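Local coordinates for putative cell surface protein (Streptococcus pyogenes, PDB 4OFQ) that probably acts as a cell-surface adhesin of the antigen I/II family, of which this C-terminal part is built from beta-sandwich domains, at residues A[15-21]-A[40-46]; A[253-259]-A[307-313]. One frame throughout, in Å; residues are numbered along the deposited sequence.

Contact 1. Residues A[15-21]-A[40-46]; sequences QPTKTIV and TYVAKQD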
ATOM      1  N   GLN A  15     -10.578 -24.085   9.789  1.00 17.63           N
ATOM      2  CA  GLN A  15     -10.099 -23.228   8.713  1.00 19.10           C
ATOM      3  C   GLN A  15      -9.782 -21.828   9.215  1.00 15.90           C
ATOM      4  O   GLN A  15     -10.665 -20.970   9.271  1.00 15.85           O
ATOM      5  CB  GLN A  15     -11.136 -23.185   7.578  1.00 32.29           C
ATOM      6  CG  GLN A  15     -10.748 -22.321   6.382  1.00 43.97           C
ATOM      7  CD  GLN A  15      -9.384 -22.674   5.808  1.00 55.06           C
ATOM      8  OE1 GLN A  15      -8.982 -23.841   5.791  1.00 58.49           O
ATOM      9  NE2 GLN A  15      -8.662 -21.659   5.332  1.00 55.52           N
ATOM     10  N   PRO A  16      -8.517 -21.602   9.609  1.00 15.15           N
ATOM     11  CA  PRO A  16      -8.082 -20.236   9.915  1.00 14.06           C
ATOM     12  C   PRO A  16      -8.173 -19.408   8.638  1.00 13.96           C
ATOM     13  O   PRO A  16      -7.997 -19.925   7.533  1.00 18.02           O
ATOM     14  CB  PRO A  16      -6.619 -20.410  10.339  1.00 13.82           C
ATOM     15  CG  PRO A  16      -6.188 -21.705   9.717  1.00 15.53           C
ATOM     16  CD  PRO A  16      -7.409 -22.574   9.648  1.00 15.56           C
ATOM     17  N   THR A  17      -8.482 -18.130   8.772  1.00 16.08           N
ATOM     18  CA  THR A  17      -8.644 -17.302   7.589  1.00 15.42           C
ATOM     19  C   THR A  17      -7.977 -15.966   7.844  1.00 15.85           C
ATOM     20  O   THR A  17      -7.749 -15.605   8.992  1.00 14.25           O
ATOM     21  CB  THR A  17     -10.130 -17.064   7.272  1.00 16.82           C
ATOM     22  OG1 THR A  17     -10.744 -16.385   8.375  1.00 17.19           O
ATOM     23  CG2 THR A  17     -10.860 -18.382   7.018  1.00 16.30           C
ATOM     24  N   LYS A  18      -7.642 -15.249   6.777  1.00 12.21           N
ATOM     25  CA  LYS A  18      -7.305 -13.842   6.915  1.00 11.92           C
ATOM     26  C   LYS A  18      -7.882 -13.063   5.728  1.00 13.84           C
ATOM     27  O   LYS A  18      -8.080 -13.623   4.642  1.00 12.41           O
ATOM     28  CB  LYS A  18      -5.791 -13.639   7.026  1.00 10.90           C
ATOM     29  CG  LYS A  18      -5.386 -12.191   7.343  1.00 10.19           C
ATOM     30  CD  LYS A  18      -3.912 -12.077   7.739  1.00 16.79           C
ATOM     31  CE  LYS A  18      -2.949 -12.279   6.556  1.00 15.56           C
ATOM     32  NZ  LYS A  18      -1.532 -12.032   6.999  1.00 13.44           N
ATOM     33  N   THR A  19      -8.204 -11.793   5.965  1.00 12.67           N
ATOM     34  CA  THR A  19      -8.574 -10.884   4.889  1.00 15.91           C
ATOM     35  C   THR A  19      -7.869  -9.547   5.131  1.00 13.74           C
ATOM     36  O   THR A  19      -7.319  -9.319   6.201  1.00 12.60           O
ATOM     37  CB  THR A  19     -10.092 -10.693   4.805  1.00 25.35           C
ATOM     38  OG1 THR A  19     -10.416  -9.965   3.611  1.00 36.07           O
ATOM     39  CG2 THR A  19     -10.590  -9.945   6.023  1.00 24.63           C
ATOM     40  N   ILE A  20      -7.841  -8.692   4.115  1.00 11.76           N
ATOM     41  CA  ILE A  20      -7.296  -7.356   4.263  1.00 10.44           C
ATOM     42  C   ILE A  20      -8.445  -6.410   3.924  1.00 10.87           C
ATOM     43  O   ILE A  20      -9.222  -6.674   2.999  1.00 11.55           O
ATOM     44  CB  ILE A  20      -6.072  -7.126   3.325  1.00 10.28           C
ATOM     45  CG1 ILE A  20      -5.546  -5.692   3.453  1.00 10.55           C
ATOM     46  CG2 ILE A  20      -6.424  -7.445   1.855  1.00 11.00           C
ATOM     47  CD1 ILE A  20      -4.278  -5.451   2.661  1.00 15.10           C
ATOM     48  N   VAL A  21      -8.573  -5.318   4.673  1.00 11.54           N
ATOM     49  CA  VAL A  21      -9.754  -4.467   4.553  1.00 12.40           C
ATOM     50  C   VAL A  21      -9.390  -3.003   4.324  1.00 16.91           C
ATOM     51  O   VAL A  21      -8.337  -2.537   4.771  1.00 15.70           O
ATOM     52  CB  VAL A  21     -10.656  -4.577   5.797  1.00 16.15           C
ATOM     53  CG1 VAL A  21     -11.184  -6.004   5.949  1.00 19.31           C
ATOM     54  CG2 VAL A  21      -9.891  -4.155   7.044  1.00 19.00           C
ATOM     55  N   THR A  40      -4.142  -3.438   6.697  1.00  8.83           N
ATOM     56  CA  THR A  40      -4.868  -3.895   7.876  1.00 12.45           C
ATOM     57  C   THR A  40      -5.572  -5.210   7.606  1.00  9.84           C
ATOM     58  O   THR A  40      -6.468  -5.283   6.764  1.00 12.59           O
ATOM     59  CB  THR A  40      -5.874  -2.846   8.359  1.00 10.83           C
ATOM     60  OG1 THR A  40      -5.155  -1.683   8.790  1.00 14.20           O
ATOM     61  CG2 THR A  40      -6.695  -3.389   9.548  1.00  9.24           C
ATOM     62  N   TYR A  41      -5.130  -6.246   8.312  1.00 11.37           N
ATOM     63  CA  TYR A  41      -5.666  -7.582   8.167  1.00  9.72           C
ATOM     64  C   TYR A  41      -6.561  -7.931   9.335  1.00 12.54           C
ATOM     65  O   TYR A  41      -6.330  -7.493  10.477  1.00 10.47           O
ATOM     66  CB  TYR A  41      -4.526  -8.600   8.122  1.00  8.93           C
ATOM     67  CG  TYR A  41      -3.552  -8.447   6.977  1.00  8.90           C
ATOM     68  CD1 TYR A  41      -3.855  -8.943   5.706  1.00  9.98           C
ATOM     69  CD2 TYR A  41      -2.307  -7.857   7.173  1.00 11.15           C
ATOM     70  CE1 TYR A  41      -2.951  -8.821   4.657  1.00 10.85           C
ATOM     71  CE2 TYR A  41      -1.402  -7.733   6.146  1.00 12.23           C
ATOM     72  CZ  TYR A  41      -1.724  -8.225   4.888  1.00 11.35           C
ATOM     73  OH  TYR A  41      -0.824  -8.086   3.864  1.00  9.89           O
ATOM     74  N   VAL A  42      -7.579  -8.741   9.054  1.00 13.19           N
ATOM     75  CA  VAL A  42      -8.410  -9.316  10.101  1.00 11.23           C
ATOM     76  C   VAL A  42      -8.268 -10.829   9.959  1.00 13.03           C
ATOM     77  O   VAL A  42      -8.582 -11.391   8.910  1.00 11.19           O
ATOM     78  CB  VAL A  42      -9.882  -8.887   9.929  1.00 13.20           C
ATOM     79  CG1 VAL A  42     -10.760  -9.453  11.056  1.00 16.90           C
ATOM     80  CG2 VAL A  42      -9.995  -7.356   9.858  1.00 16.09           C
ATOM     81  N   ALA A  43      -7.742 -11.475  10.996  1.00 12.95           N
ATOM     82  CA  ALA A  43      -7.434 -12.890  10.932  1.00 11.31           C
ATOM     83  C   ALA A  43      -8.303 -13.629  11.930  1.00 12.04           C
ATOM     84  O   ALA A  43      -8.545 -13.127  13.042  1.00 12.47           O
ATOM     85  CB  ALA A  43      -5.960 -13.134  11.235  1.00 10.88           C
ATOM     86  N   LYS A  44      -8.772 -14.807  11.533  1.00 12.00           N
ATOM     87  CA  LYS A  44      -9.583 -15.639  12.417  1.00 12.01           C
ATOM     88  C   LYS A  44      -8.836 -16.891  12.849  1.00 14.46           C
ATOM     89  O   LYS A  44      -8.227 -17.578  12.025  1.00 12.30           O
ATOM     90  CB  LYS A  44     -10.898 -16.054  11.740  1.00 13.43           C
ATOM     91  CG  LYS A  44     -11.719 -17.051  12.579  1.00 22.21           C
ATOM     92  CD  LYS A  44     -13.065 -17.399  11.940  1.00 23.44           C
ATOM     93  CE  LYS A  44     -12.899 -18.399  10.819  1.00 27.27           C
ATOM     94  NZ  LYS A  44     -14.209 -18.836  10.249  1.00 30.74           N
ATOM     95  N   GLN A  45      -8.913 -17.179  14.145  1.00 12.23           N
ATOM     96  CA  GLN A  45      -8.430 -18.422  14.735  1.00 12.56           C
ATOM     97  C   GLN A  45      -9.685 -19.238  15.026  1.00 13.42           C
ATOM     98  O   GLN A  45     -10.484 -18.873  15.892  1.00 15.49           O
ATOM     99  CB  GLN A  45      -7.647 -18.105  16.018  1.00 12.98           C
ATOM    100  CG  GLN A  45      -7.046 -19.291  16.796  1.00 12.53           C
ATOM    101  CD  GLN A  45      -6.060 -18.809  17.870  1.00 15.23           C
ATOM    102  OE1 GLN A  45      -6.120 -17.652  18.305  1.00 13.32           O
ATOM    103  NE2 GLN A  45      -5.144 -19.687  18.290  1.00 14.00           N
ATOM    104  N   ASP A  46      -9.861 -20.332  14.282  1.00 14.07           N
ATOM    105  CA  ASP A  46     -11.140 -21.028  14.182  1.00 15.02           C
ATOM    106  C   ASP A  46     -11.263 -22.159  15.202  1.00 20.82           C
ATOM    107  O   ASP A  46     -10.579 -23.173  15.098  1.00 16.42           O
ATOM    108  CB  ASP A  46     -11.269 -21.587  12.757  1.00 15.57           C
ATOM    109  CG  ASP A  46     -12.567 -22.347  12.513  1.00 19.11           C
ATOM    110  OD1 ASP A  46     -13.494 -22.306  13.348  1.00 18.28           O
ATOM    111  OD2 ASP A  46     -12.659 -22.979  11.440  1.00 17.40           O
TER
HETATM  112  O   HOH W   1     -13.314 -20.754   8.524  1.00 35.47           O
HETATM  113  O   HOH W   2     -10.572 -13.450   8.517  1.00 21.10           O
HETATM  114  O   HOH W   3     -13.345 -16.467   7.996  1.00 35.36           O
HETATM  115  O   HOH W   4      -5.573  -2.455   4.341  1.00  9.40           O
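T40 meets the end of the 15-21 segment: its O accepts a hydrogen bond from V21 N (3.0 Å), and one water joins its N to V21 O, while its hydroxyl bonds to S154. Y41 pairs with I20 at a non-hydrogen-bonded position, and its m rotamer stands the ring beside I20, whose CB is 3.7 Å from Y41 CD1. The same ring presents a face to K18, with NZ 4.0 Å from the ring centroid and almost on its normal. K18 NZ is covalently linked to N168 CG, an intramolecular isopeptide bond, and is also hydrogen-bonded to D68. As an amide nitrogen it should carry no full charge, so this cation-pi geometry is better read as packing of the linkage on the tyrosine face. Such Lys-Asn bonds are a hallmark of streptococcal antigen I/II C-terminal domains; here the bond runs from strand 17-20 to strand 164-174 of the facing sheet, tying the two layers of the beta sandwich together. V42 returns to a hydrogen-bonded pairing, with V42 N to T19 O at 2.9 Å and T19 N to V42 O at 3.0 Å, and a water links V42 O to T17 OG1. A43 pairs with K18 at a non-hydrogen-bonded position, where the CA atoms come to 4.1 Å, and its CB lies 4.0 Å from K18 CG. K44 N gives T17 O a 2.9 Å bond; the return bond from T17 N to K44 O is weak at 3.3 Å. The lysine's NZ reaches Q15 O through another water. At D46, OD2 accepts a 2.9 Å hydrogen bond from Q15 N.

Contact 2. Residues A[253-259]-A[307-313]; sequences DKVLATV and EFGADAF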
ATOM      1  N   ASP A 253       0.251  27.463 -17.490  1.00 13.90           N
ATOM      2  CA  ASP A 253       0.182  26.011 -17.527  1.00 11.99           C
ATOM      3  C   ASP A 253      -1.122  25.523 -18.129  1.00 12.47           C
ATOM      4  O   ASP A 253      -1.989  26.321 -18.516  1.00 13.74           O
ATOM      5  CB  ASP A 253       0.407  25.400 -16.140  1.00 11.27           C
ATOM      6  CG  ASP A 253      -0.719  25.723 -15.168  1.00 15.81           C
ATOM      7  OD1 ASP A 253      -1.651  26.472 -15.538  1.00 21.70           O
ATOM      8  OD2 ASP A 253      -0.674  25.228 -14.020  1.00 17.09           O
ATOM      9  N   LYS A 254      -1.235  24.207 -18.227  1.00 16.62           N
ATOM     10  CA  LYS A 254      -2.463  23.551 -18.655  1.00 14.37           C
ATOM     11  C   LYS A 254      -2.419  22.149 -18.063  1.00 13.98           C
ATOM     12  O   LYS A 254      -1.338  21.604 -17.840  1.00 13.10           O
ATOM     13  CB  LYS A 254      -2.522  23.479 -20.188  1.00 17.03           C
ATOM     14  CG  LYS A 254      -3.736  22.739 -20.731  1.00 24.17           C
ATOM     15  CD  LYS A 254      -3.927  22.947 -22.238  1.00 29.14           C
ATOM     16  CE  LYS A 254      -2.737  22.442 -23.036  1.00 27.35           C
ATOM     17  NZ  LYS A 254      -2.993  22.492 -24.514  1.00 28.06           N
ATOM     18  N   VAL A 255      -3.576  21.564 -17.789  1.00 12.27           N
ATOM     19  CA  VAL A 255      -3.600  20.195 -17.271  1.00 10.59           C
ATOM     20  C   VAL A 255      -4.709  19.396 -17.972  1.00 11.18           C
ATOM     21  O   VAL A 255      -5.853  19.867 -18.074  1.00 13.10           O
ATOM     22  CB  VAL A 255      -3.773  20.186 -15.728  1.00 10.41           C
ATOM     23  CG1 VAL A 255      -5.000  20.998 -15.320  1.00 11.99           C
ATOM     24  CG2 VAL A 255      -3.872  18.744 -15.209  1.00 11.29           C
ATOM     25  N   LEU A 256      -4.360  18.221 -18.500  1.00 10.71           N
ATOM     26  CA  LEU A 256      -5.287  17.434 -19.315  1.00 13.77           C
ATOM     27  C   LEU A 256      -5.455  16.018 -18.786  1.00 13.35           C
ATOM     28  O   LEU A 256      -4.500  15.402 -18.316  1.00 11.49           O
ATOM     29  CB  LEU A 256      -4.782  17.334 -20.755  1.00 13.69           C
ATOM     30  CG  LEU A 256      -4.503  18.651 -21.474  1.00 16.22           C
ATOM     31  CD1 LEU A 256      -3.916  18.393 -22.857  1.00 21.13           C
ATOM     32  CD2 LEU A 256      -5.784  19.445 -21.570  1.00 13.62           C
ATOM     33  N   ALA A 257      -6.661  15.483 -18.899  1.00 13.42           N
ATOM     34  CA  ALA A 257      -6.881  14.087 -18.532  1.00 15.97           C
ATOM     35  C   ALA A 257      -6.132  13.195 -19.515  1.00 13.96           C
ATOM     36  O   ALA A 257      -6.148  13.448 -20.720  1.00 13.83           O
ATOM     37  CB  ALA A 257      -8.372  13.762 -18.531  1.00 16.86           C
ATOM     38  N   THR A 258      -5.447  12.171 -19.002  1.00 13.08           N
ATOM     39  CA  THR A 258      -4.762  11.218 -19.877  1.00 15.84           C
ATOM     40  C   THR A 258      -5.472   9.869 -19.996  1.00 17.41           C
ATOM     41  O   THR A 258      -5.011   8.981 -20.718  1.00 15.16           O
ATOM     42  CB  THR A 258      -3.307  10.993 -19.437  1.00 16.07           C
ATOM     43  OG1 THR A 258      -3.270  10.742 -18.030  1.00 16.46           O
ATOM     44  CG2 THR A 258      -2.467  12.223 -19.746  1.00 16.70           C
ATOM     45  N   VAL A 259      -6.586   9.717 -19.280  1.00 12.28           N
ATOM     46  CA  VAL A 259      -7.466   8.557 -19.403  1.00 15.65           C
ATOM     47  C   VAL A 259      -8.901   9.050 -19.258  1.00 14.65           C
ATOM     48  O   VAL A 259      -9.117  10.159 -18.780  1.00 15.81           O
ATOM     49  CB  VAL A 259      -7.239   7.523 -18.274  1.00 18.13           C
ATOM     50  CG1 VAL A 259      -5.846   6.897 -18.358  1.00 20.60           C
ATOM     51  CG2 VAL A 259      -7.475   8.162 -16.902  1.00 17.97           C
ATOM     52  N   GLU A 307      -9.787   4.428 -13.894  1.00 13.99           N
ATOM     53  CA  GLU A 307      -8.409   4.922 -13.859  1.00 14.17           C
ATOM     54  C   GLU A 307      -8.412   6.422 -13.589  1.00 12.19           C
ATOM     55  O   GLU A 307      -9.442   7.076 -13.739  1.00 15.08           O
ATOM     56  CB  GLU A 307      -7.701   4.655 -15.188  1.00 15.38           C
ATOM     57  CG  GLU A 307      -7.491   3.186 -15.501  1.00 23.06           C
ATOM     58  CD  GLU A 307      -6.526   2.965 -16.659  1.00 29.08           C
ATOM     59  OE1 GLU A 307      -6.594   3.732 -17.640  1.00 30.94           O
ATOM     60  OE2 GLU A 307      -5.696   2.028 -16.580  1.00 38.24           O
ATOM     61  N   PHE A 308      -7.263   6.967 -13.197  1.00 11.90           N
ATOM     62  CA  PHE A 308      -7.120   8.417 -13.079  1.00 15.68           C
ATOM     63  C   PHE A 308      -5.717   8.822 -13.489  1.00 18.14           C
ATOM     64  O   PHE A 308      -4.735   8.232 -13.045  1.00 13.26           O
ATOM     65  CB  PHE A 308      -7.429   8.918 -11.654  1.00 13.22           C
ATOM     66  CG  PHE A 308      -7.312  10.421 -11.501  1.00 14.85           C
ATOM     67  CD1 PHE A 308      -8.370  11.257 -11.837  1.00 15.21           C
ATOM     68  CD2 PHE A 308      -6.135  10.999 -11.048  1.00 11.72           C
ATOM     69  CE1 PHE A 308      -8.264  12.639 -11.711  1.00 16.39           C
ATOM     70  CE2 PHE A 308      -6.014  12.381 -10.923  1.00  9.63           C
ATOM     71  CZ  PHE A 308      -7.094  13.204 -11.253  1.00 19.34           C
ATOM     72  N   GLY A 309      -5.613   9.824 -14.352  1.00 11.58           N
ATOM     73  CA  GLY A 309      -4.301  10.337 -14.702  1.00 10.59           C
ATOM     74  C   GLY A 309      -4.402  11.683 -15.391  1.00 10.02           C
ATOM     75  O   GLY A 309      -5.408  11.974 -16.050  1.00 12.85           O
ATOM     76  N   ALA A 310      -3.367  12.498 -15.238  1.00 11.16           N
ATOM     77  CA  ALA A 310      -3.322  13.793 -15.907  1.00 10.59           C
ATOM     78  C   ALA A 310      -1.883  14.170 -16.212  1.00 14.14           C
ATOM     79  O   ALA A 310      -0.963  13.750 -15.496  1.00  9.49           O
ATOM     80  CB  ALA A 310      -3.977  14.863 -15.033  1.00 10.71           C
ATOM     81  N   ASP A 311      -1.701  14.950 -17.278  1.00 13.18           N
ATOM     82  CA  ASP A 311      -0.410  15.555 -17.598  1.00  9.71           C
ATOM     83  C   ASP A 311      -0.523  17.059 -17.430  1.00 13.19           C
ATOM     84  O   ASP A 311      -1.549  17.661 -17.785  1.00  9.73           O
ATOM     85  CB  ASP A 311      -0.002  15.288 -19.047  1.00  8.42           C
ATOM     86  CG  ASP A 311       0.434  13.861 -19.284  1.00 16.51           C
ATOM     87  OD1 ASP A 311       0.541  13.088 -18.302  1.00 13.15           O
ATOM     88  OD2 ASP A 311       0.653  13.515 -20.463  1.00 18.28           O
ATOM     89  N   ALA A 312       0.534  17.665 -16.895  1.00  9.81           N
ATOM     90  CA  ALA A 312       0.618  19.115 -16.827  1.00 13.28           C
ATOM     91  C   ALA A 312       1.604  19.616 -17.876  1.00 13.82           C
ATOM     92  O   ALA A 312       2.643  18.997 -18.109  1.00 14.35           O
ATOM     93  CB  ALA A 312       1.044  19.560 -15.439  1.00 13.94           C
ATOM     94  N   PHE A 313       1.267  20.724 -18.524  1.00 12.45           N
ATOM     95  CA  PHE A 313       2.182  21.348 -19.473  1.00 12.19           C
ATOM     96  C   PHE A 313       2.499  22.732 -18.978  1.00 12.83           C
ATOM     97  O   PHE A 313       1.602  23.566 -18.829  1.00 14.37           O
ATOM     98  CB  PHE A 313       1.561  21.436 -20.865  1.00 11.74           C
ATOM     99  CG  PHE A 313       1.294  20.102 -21.482  1.00 14.58           C
ATOM    100  CD1 PHE A 313       0.151  19.397 -21.164  1.00 14.70           C
ATOM    101  CD2 PHE A 313       2.214  19.529 -22.349  1.00 16.67           C
ATOM    102  CE1 PHE A 313      -0.094  18.150 -21.722  1.00 16.20           C
ATOM    103  CE2 PHE A 313       1.971  18.290 -22.914  1.00 16.52           C
ATOM    104  CZ  PHE A 313       0.814  17.599 -22.596  1.00 11.17           C
TER
HETATM  105  O   HOH W   5      -0.584  10.658 -17.504  1.00 13.86           O
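K254 and F313 exchange backbone hydrogen bonds (K254 N to F313 O 3.0 Å, F313 N to K254 O 2.8 Å), as do L256 and D311 (both N to O 3.0 Å). On one face, V255 in its p rotamer brings CG2 to 3.9 Å from A310 CB; with A257 and A312 they make an apolar patch, and V255 and A310 meet F294 of the facing sheet of this beta sandwich. D253, also p, reaches Y290 and T281 there. On the other face, L256 (m, t) touches F313 (m), CD1 to CE1 4.0 Å, while K254 extends t, t before a p turn at chi3 and forms a salt bridge with E201. Beyond the last pair, T258 N bonds to G309 O (3.0 Å), and T258 chi1 is p: OG1 donates to a water that donates to D311 OD1. A beta carbon on G309 would clash with T258 OG1. D311 also pairs with R220, implying a mostly apolar inner face with a polar link at one end, and a mixed outer face whose charges are compensated.

Overall arrangement
The two contacts follow one another along the chain and share no strand or sheet. Contact 1, near the N-terminus, belongs to the part of the chain formed by the antigen I/II C2 terminal domain family, contact 2 to the cell surface antigen C-terminus part. Their centres are about 39 Å apart, on opposite sides of the chain's centre, and their nearest atoms about 20 Å. Each is a local antiparallel pairing, of strands 17-20 and 38-45 in the first sandwich and 248-257 and 310-318 in the second. The chain is thus elongated, with beta-sandwich modules in series, consistent with a stalk-like region of a surface adhesin; each contact ties strands within its own module.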